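Local coordinates for beta-lactamase-like protein (Koribacter versatilis, PDB 6B9V), which is a metallo-beta-lactamase-fold diphosphatase of the PhnP family that cleaves reactive FAD photoproducts, at residues A[73-87]-A[106-120]. Numbering follows the deposited sequence.
Sequences AIVYTHGHADHILGL and LYANEKTERVLKHVF. With MN (manganese (II) ion), chain D; MN (manganese (II) ion), chain C.
L116 lays its CD1 methyl over one face of the Y76 ring, 4.0 Å from the ring centroid, while CD2 of the same leucine rests on CB and CG2 of I84. The two branches join the residue after strand 73-75 to I84, which follows the metal ligand H83. Strand 73-75 runs parallel to strand 104-108; backbone hydrogen bonds run from Y107 N to I74 O (2.7 Å) and from Y76 N to Y107 O (2.9 Å). I74 and L106 point the same way side by side, CD1 of I74 against CD2 of L106 at 3.6 Å.

With OG1 of T112 anti to the carbonyl carbon (chi1 -59°), its CG2 methyl turns to CB of Y76, and OG1 sits 3.2 Å from CA of H78. Both N and OG1 of T112 donate to OD1 of N109, the helix N-cap. V115 CG1 meets G79 O at 3.6 Å. Farther along, the F120 ring takes CB of L87 over one face and V119 CG1 on the opposite one. H78 and H80 bind one manganese with H160, D82 and H83 the other with H231, and D178 binds both. Helix 110-119 packs against the start of the HxHxDH motif and the residue after it, behind the dinuclear manganese site of the metallo-beta-lactamase fold.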
loop_
_atom_site.group_PDB
_atom_site.type_symbol
_atom_site.label_atom_id
_atom_site.label_comp_id
_atom_site.label_asym_id
_atom_site.label_seq_id
_atom_site.Cartn_x
_atom_site.Cartn_y
_atom_site.Cartn_z
ATOM N N ALA A 73 -20.132 1.663 -1.404
ATOM C CA ALA A 73 -19.967 0.531 -2.290
ATOM C C ALA A 73 -18.592 0.607 -2.936
ATOM O O ALA A 73 -18.044 1.697 -3.129
ATOM C CB ALA A 73 -21.082 0.507 -3.357
ATOM N N ILE A 74 -18.028 -0.559 -3.242
ATOM C CA ILE A 74 -16.780 -0.643 -3.987
ATOM C C ILE A 74 -17.015 -1.427 -5.271
ATOM O O ILE A 74 -17.625 -2.502 -5.257
ATOM C CB ILE A 74 -15.663 -1.317 -3.157
ATOM C CG1 ILE A 74 -15.430 -0.523 -1.865
ATOM C CG2 ILE A 74 -14.373 -1.462 -3.997
ATOM C CD1 ILE A 74 -14.480 -1.162 -0.890
ATOM N N VAL A 75 -16.540 -0.881 -6.379
ATOM C CA VAL A 75 -16.716 -1.503 -7.688
ATOM C C VAL A 75 -15.343 -1.779 -8.305
ATOM O O VAL A 75 -14.497 -0.887 -8.320
ATOM C CB VAL A 75 -17.542 -0.595 -8.625
ATOM C CG1 VAL A 75 -17.704 -1.248 -9.995
ATOM C CG2 VAL A 75 -18.916 -0.327 -8.025
ATOM N N TYR A 76 -15.119 -2.995 -8.808
ATOM C CA TYR A 76 -13.825 -3.346 -9.396
ATOM C C TYR A 76 -13.812 -3.395 -10.924
ATOM O O TYR A 76 -14.726 -3.953 -11.542
ATOM C CB TYR A 76 -13.353 -4.704 -8.858
ATOM C CG TYR A 76 -12.868 -4.602 -7.427
ATOM C CD1 TYR A 76 -13.730 -4.844 -6.365
ATOM C CD2 TYR A 76 -11.560 -4.240 -7.144
ATOM C CE1 TYR A 76 -13.296 -4.737 -5.041
ATOM C CE2 TYR A 76 -11.116 -4.122 -5.837
ATOM C CZ TYR A 76 -11.989 -4.389 -4.785
ATOM O OH TYR A 76 -11.559 -4.274 -3.471
ATOM N N THR A 77 -12.751 -2.845 -11.522
ATOM C CA THR A 77 -12.524 -3.011 -12.965
ATOM C C THR A 77 -11.946 -4.405 -13.293
ATOM O O THR A 77 -12.383 -5.060 -14.252
ATOM C CB THR A 77 -11.569 -1.924 -13.519
ATOM O OG1 THR A 77 -10.313 -1.999 -12.835
ATOM C CG2 THR A 77 -12.169 -0.530 -13.350
ATOM N N HIS A 78 -10.969 -4.851 -12.492
ATOM C CA HIS A 78 -10.322 -6.148 -12.688
ATOM C C HIS A 78 -9.413 -6.460 -11.505
ATOM O O HIS A 78 -9.327 -5.669 -10.562
ATOM C CB HIS A 78 -9.515 -6.215 -14.011
ATOM C CG HIS A 78 -8.325 -5.301 -14.072
ATOM N ND1 HIS A 78 -8.404 -3.943 -13.815
ATOM C CD2 HIS A 78 -7.034 -5.526 -14.430
ATOM C CE1 HIS A 78 -7.223 -3.390 -13.988
ATOM N NE2 HIS A 78 -6.368 -4.327 -14.358
ATOM N N GLY A 79 -8.728 -7.597 -11.577
ATOM C CA GLY A 79 -8.053 -8.160 -10.411
ATOM C C GLY A 79 -6.547 -8.010 -10.279
ATOM O O GLY A 79 -5.941 -8.628 -9.392
ATOM N N HIS A 80 -5.936 -7.203 -11.145
ATOM C CA HIS A 80 -4.504 -6.937 -11.046
ATOM C C HIS A 80 -4.153 -6.266 -9.720
ATOM O O HIS A 80 -4.969 -5.572 -9.123
ATOM C CB HIS A 80 -4.030 -6.078 -12.229
ATOM C CG HIS A 80 -3.889 -6.856 -13.503
ATOM N ND1 HIS A 80 -3.811 -6.261 -14.745
ATOM C CD2 HIS A 80 -3.811 -8.188 -13.718
ATOM C CE1 HIS A 80 -3.697 -7.199 -15.672
ATOM N NE2 HIS A 80 -3.695 -8.375 -15.075
ATOM N N ALA A 81 -2.930 -6.502 -9.260
ATOM C CA ALA A 81 -2.495 -6.063 -7.939
ATOM C C ALA A 81 -2.650 -4.563 -7.683
ATOM O O ALA A 81 -3.037 -4.155 -6.565
ATOM C CB ALA A 81 -1.045 -6.480 -7.724
ATOM N N ASP A 82 -2.359 -3.744 -8.700
ATOM C CA ASP A 82 -2.448 -2.302 -8.531
ATOM C C ASP A 82 -3.895 -1.814 -8.379
ATOM O O ASP A 82 -4.112 -0.625 -8.100
ATOM C CB ASP A 82 -1.737 -1.547 -9.686
ATOM C CG ASP A 82 -2.148 -2.024 -11.088
ATOM O OD1 ASP A 82 -2.249 -3.239 -11.342
ATOM O OD2 ASP A 82 -2.326 -1.144 -11.953
ATOM N N HIS A 83 -4.861 -2.727 -8.505
ATOM C CA HIS A 83 -6.282 -2.386 -8.391
ATOM C C HIS A 83 -6.969 -3.056 -7.196
ATOM O O HIS A 83 -8.112 -2.736 -6.884
ATOM C CB HIS A 83 -7.008 -2.764 -9.697
ATOM C CG HIS A 83 -6.444 -2.071 -10.900
ATOM N ND1 HIS A 83 -7.013 -0.932 -11.433
ATOM C CD2 HIS A 83 -5.317 -2.301 -11.618
ATOM C CE1 HIS A 83 -6.276 -0.509 -12.445
ATOM N NE2 HIS A 83 -5.250 -1.330 -12.587
ATOM N N ILE A 84 -6.281 -3.983 -6.534
ATOM C CA ILE A 84 -6.919 -4.730 -5.432
ATOM C C ILE A 84 -6.153 -4.734 -4.105
ATOM O O ILE A 84 -6.778 -4.939 -3.058
ATOM C CB ILE A 84 -7.190 -6.224 -5.804
ATOM C CG1 ILE A 84 -5.888 -7.029 -5.924
ATOM C CG2 ILE A 84 -8.051 -6.332 -7.073
ATOM C CD1 ILE A 84 -6.085 -8.550 -5.900
ATOM N N LEU A 85 -4.836 -4.506 -4.108
ATOM C CA LEU A 85 -4.093 -4.771 -2.849
ATOM C C LEU A 85 -4.513 -3.902 -1.647
ATOM O O LEU A 85 -4.240 -4.269 -0.491
ATOM C CB LEU A 85 -2.583 -4.627 -3.071
ATOM C CG LEU A 85 -1.938 -5.848 -3.730
ATOM C CD1 LEU A 85 -0.433 -5.676 -3.906
ATOM C CD2 LEU A 85 -2.261 -7.158 -2.987
ATOM N N GLY A 86 -5.200 -2.786 -1.892
ATOM C CA GLY A 86 -5.639 -1.904 -0.808
ATOM C C GLY A 86 -6.872 -2.347 -0.015
ATOM O O GLY A 86 -7.326 -1.678 0.959
ATOM N N LEU A 87 -7.426 -3.487 -0.419
ATOM C CA LEU A 87 -8.651 -3.956 0.229
ATOM C C LEU A 87 -8.369 -4.210 1.715
ATOM O O LEU A 87 -9.229 -3.980 2.570
ATOM C CB LEU A 87 -9.197 -5.218 -0.450
ATOM C CG LEU A 87 -10.474 -5.781 0.186
ATOM C CD1 LEU A 87 -11.602 -4.754 0.106
ATOM C CD2 LEU A 87 -10.897 -7.098 -0.484
ATOM N N LEU A 106 -18.973 -5.239 -2.178
ATOM C CA LEU A 106 -17.989 -5.211 -3.253
ATOM C C LEU A 106 -18.614 -5.754 -4.524
ATOM O O LEU A 106 -19.296 -6.761 -4.492
ATOM C CB LEU A 106 -16.760 -6.046 -2.911
ATOM C CG LEU A 106 -16.138 -5.983 -1.523
ATOM C CD1 LEU A 106 -14.903 -6.868 -1.525
ATOM C CD2 LEU A 106 -15.791 -4.560 -1.124
ATOM N N TYR A 107 -18.368 -5.105 -5.647
ATOM C CA TYR A 107 -18.948 -5.558 -6.902
ATOM C C TYR A 107 -17.829 -5.949 -7.851
ATOM O O TYR A 107 -16.938 -5.147 -8.108
ATOM C CB TYR A 107 -19.832 -4.461 -7.504
ATOM C CG TYR A 107 -21.086 -4.223 -6.694
ATOM C CD1 TYR A 107 -21.072 -3.395 -5.575
ATOM C CD2 TYR A 107 -22.281 -4.846 -7.035
ATOM C CE1 TYR A 107 -22.230 -3.192 -4.818
ATOM C CE2 TYR A 107 -23.436 -4.649 -6.288
ATOM C CZ TYR A 107 -23.401 -3.818 -5.180
ATOM O OH TYR A 107 -24.544 -3.620 -4.428
ATOM N N ALA A 108 -17.868 -7.172 -8.364
ATOM C CA ALA A 108 -16.808 -7.603 -9.275
ATOM C C ALA A 108 -17.295 -8.676 -10.223
ATOM O O ALA A 108 -18.244 -9.406 -9.907
ATOM C CB ALA A 108 -15.590 -8.110 -8.478
ATOM N N ASN A 109 -16.666 -8.781 -11.392
ATOM C CA ASN A 109 -16.985 -9.896 -12.275
ATOM C C ASN A 109 -16.369 -11.174 -11.712
ATOM O O ASN A 109 -15.634 -11.125 -10.721
ATOM C CB ASN A 109 -16.529 -9.631 -13.726
ATOM C CG ASN A 109 -15.025 -9.460 -13.874
ATOM O OD1 ASN A 109 -14.241 -9.833 -13.002
ATOM N ND2 ASN A 109 -14.614 -8.898 -15.006
ATOM N N GLU A 110 -16.665 -12.309 -12.334
ATOM C CA GLU A 110 -16.247 -13.595 -11.777
ATOM C C GLU A 110 -14.716 -13.741 -11.669
ATOM O O GLU A 110 -14.216 -14.280 -10.676
ATOM C CB GLU A 110 -16.830 -14.740 -12.607
ATOM C CG GLU A 110 -16.648 -16.126 -12.000
ATOM C CD GLU A 110 -15.225 -16.658 -12.145
ATOM O OE1 GLU A 110 -14.592 -16.396 -13.196
ATOM O OE2 GLU A 110 -14.737 -17.315 -11.198
ATOM N N LYS A 111 -13.968 -13.301 -12.675
ATOM C CA LYS A 111 -12.515 -13.484 -12.605
ATOM C C LYS A 111 -11.908 -12.633 -11.474
ATOM O O LYS A 111 -10.994 -13.068 -10.734
ATOM C CB LYS A 111 -11.852 -13.149 -13.943
ATOM C CG LYS A 111 -10.454 -13.771 -14.086
ATOM C CD LYS A 111 -9.708 -13.255 -15.312
ATOM C CE LYS A 111 -8.351 -13.933 -15.472
ATOM N NZ LYS A 111 -7.459 -13.722 -14.298
ATOM N N THR A 112 -12.451 -11.430 -11.311
ATOM C CA THR A 112 -11.957 -10.529 -10.277
ATOM C C THR A 112 -12.337 -11.055 -8.879
ATOM O O THR A 112 -11.521 -11.033 -7.947
ATOM C CB THR A 112 -12.489 -9.114 -10.506
ATOM O OG1 THR A 112 -12.062 -8.656 -11.805
ATOM C CG2 THR A 112 -11.983 -8.164 -9.436
ATOM N N GLU A 113 -13.571 -11.534 -8.748
ATOM C CA GLU A 113 -14.020 -12.178 -7.524
ATOM C C GLU A 113 -13.091 -13.334 -7.154
ATOM O O GLU A 113 -12.683 -13.448 -6.005
ATOM C CB GLU A 113 -15.457 -12.682 -7.683
ATOM C CG GLU A 113 -15.938 -13.511 -6.513
ATOM C CD GLU A 113 -17.271 -14.177 -6.790
ATOM O OE1 GLU A 113 -18.056 -13.625 -7.588
ATOM O OE2 GLU A 113 -17.521 -15.260 -6.227
ATOM N N ARG A 114 -12.763 -14.180 -8.141
ATOM C CA ARG A 114 -11.879 -15.338 -7.934
ATOM C C ARG A 114 -10.523 -14.909 -7.340
ATOM O O ARG A 114 -10.017 -15.507 -6.349
ATOM C CB ARG A 114 -11.664 -16.082 -9.263
ATOM C CG ARG A 114 -11.274 -17.551 -9.153
ATOM C CD ARG A 114 -10.731 -18.091 -10.495
ATOM N NE ARG A 114 -11.548 -17.690 -11.643
ATOM C CZ ARG A 114 -11.186 -17.825 -12.916
ATOM N NH1 ARG A 114 -10.014 -18.361 -13.229
ATOM N NH2 ARG A 114 -12.003 -17.425 -13.886
ATOM N N VAL A 115 -9.939 -13.874 -7.942
ATOM C CA VAL A 115 -8.662 -13.368 -7.438
ATOM C C VAL A 115 -8.786 -12.764 -6.029
ATOM O O VAL A 115 -7.950 -13.031 -5.156
ATOM C CB VAL A 115 -8.059 -12.311 -8.402
ATOM C CG1 VAL A 115 -6.794 -11.704 -7.809
ATOM C CG2 VAL A 115 -7.788 -12.936 -9.775
ATOM N N LEU A 116 -9.812 -11.951 -5.801
ATOM C CA LEU A 116 -10.024 -11.351 -4.476
ATOM C C LEU A 116 -10.199 -12.391 -3.362
ATOM O O LEU A 116 -9.590 -12.272 -2.285
ATOM C CB LEU A 116 -11.246 -10.423 -4.479
ATOM C CG LEU A 116 -11.119 -9.080 -5.209
ATOM C CD1 LEU A 116 -12.480 -8.397 -5.278
ATOM C CD2 LEU A 116 -10.104 -8.162 -4.522
ATOM N N LYS A 117 -11.032 -13.398 -3.605
ATOM C CA LYS A 117 -11.272 -14.414 -2.586
ATOM C C LYS A 117 -10.017 -15.239 -2.342
ATOM O O LYS A 117 -9.777 -15.696 -1.217
ATOM C CB LYS A 117 -12.435 -15.325 -2.981
ATOM C CG LYS A 117 -13.778 -14.614 -2.947
ATOM C CD LYS A 117 -14.916 -15.584 -3.212
ATOM C CE LYS A 117 -16.258 -14.950 -2.884
ATOM N NZ LYS A 117 -17.389 -15.868 -3.189
ATOM N N HIS A 118 -9.217 -15.433 -3.388
ATOM C CA HIS A 118 -7.978 -16.187 -3.208
ATOM C C HIS A 118 -6.942 -15.388 -2.405
ATOM O O HIS A 118 -6.449 -15.845 -1.365
ATOM C CB HIS A 118 -7.406 -16.591 -4.571
ATOM C CG HIS A 118 -6.063 -17.240 -4.493
ATOM N ND1 HIS A 118 -5.900 -18.582 -4.225
ATOM C CD2 HIS A 118 -4.817 -16.731 -4.641
ATOM C CE1 HIS A 118 -4.611 -18.874 -4.219
ATOM N NE2 HIS A 118 -3.933 -17.768 -4.470
ATOM N N VAL A 119 -6.631 -14.187 -2.883
ATOM C CA VAL A 119 -5.625 -13.335 -2.267
ATOM C C VAL A 119 -6.022 -12.933 -0.852
ATOM O O VAL A 119 -5.188 -12.924 0.052
ATOM C CB VAL A 119 -5.375 -12.061 -3.098
ATOM C CG1 VAL A 119 -4.496 -11.073 -2.334
ATOM C CG2 VAL A 119 -4.736 -12.409 -4.440
ATOM N N PHE A 120 -7.292 -12.597 -0.660
ATOM C CA PHE A 120 -7.751 -12.113 0.635
ATOM C C PHE A 120 -8.625 -13.152 1.304
ATOM O O PHE A 120 -9.641 -12.823 1.914
ATOM C CB PHE A 120 -8.499 -10.789 0.492
ATOM C CG PHE A 120 -7.608 -9.638 0.110
ATOM C CD1 PHE A 120 -6.715 -9.104 1.034
ATOM C CD2 PHE A 120 -7.645 -9.108 -1.168
ATOM C CE1 PHE A 120 -5.882 -8.054 0.691
ATOM C CE2 PHE A 120 -6.814 -8.056 -1.520
ATOM C CZ PHE A 120 -5.934 -7.526 -0.589
HETATM MN MN MN D . -4.312 -4.343 -15.262
HETATM MN MN MN C . -3.472 -1.262 -13.847
HETATM O O HOH W 1 -14.600 -6.818 -11.924
#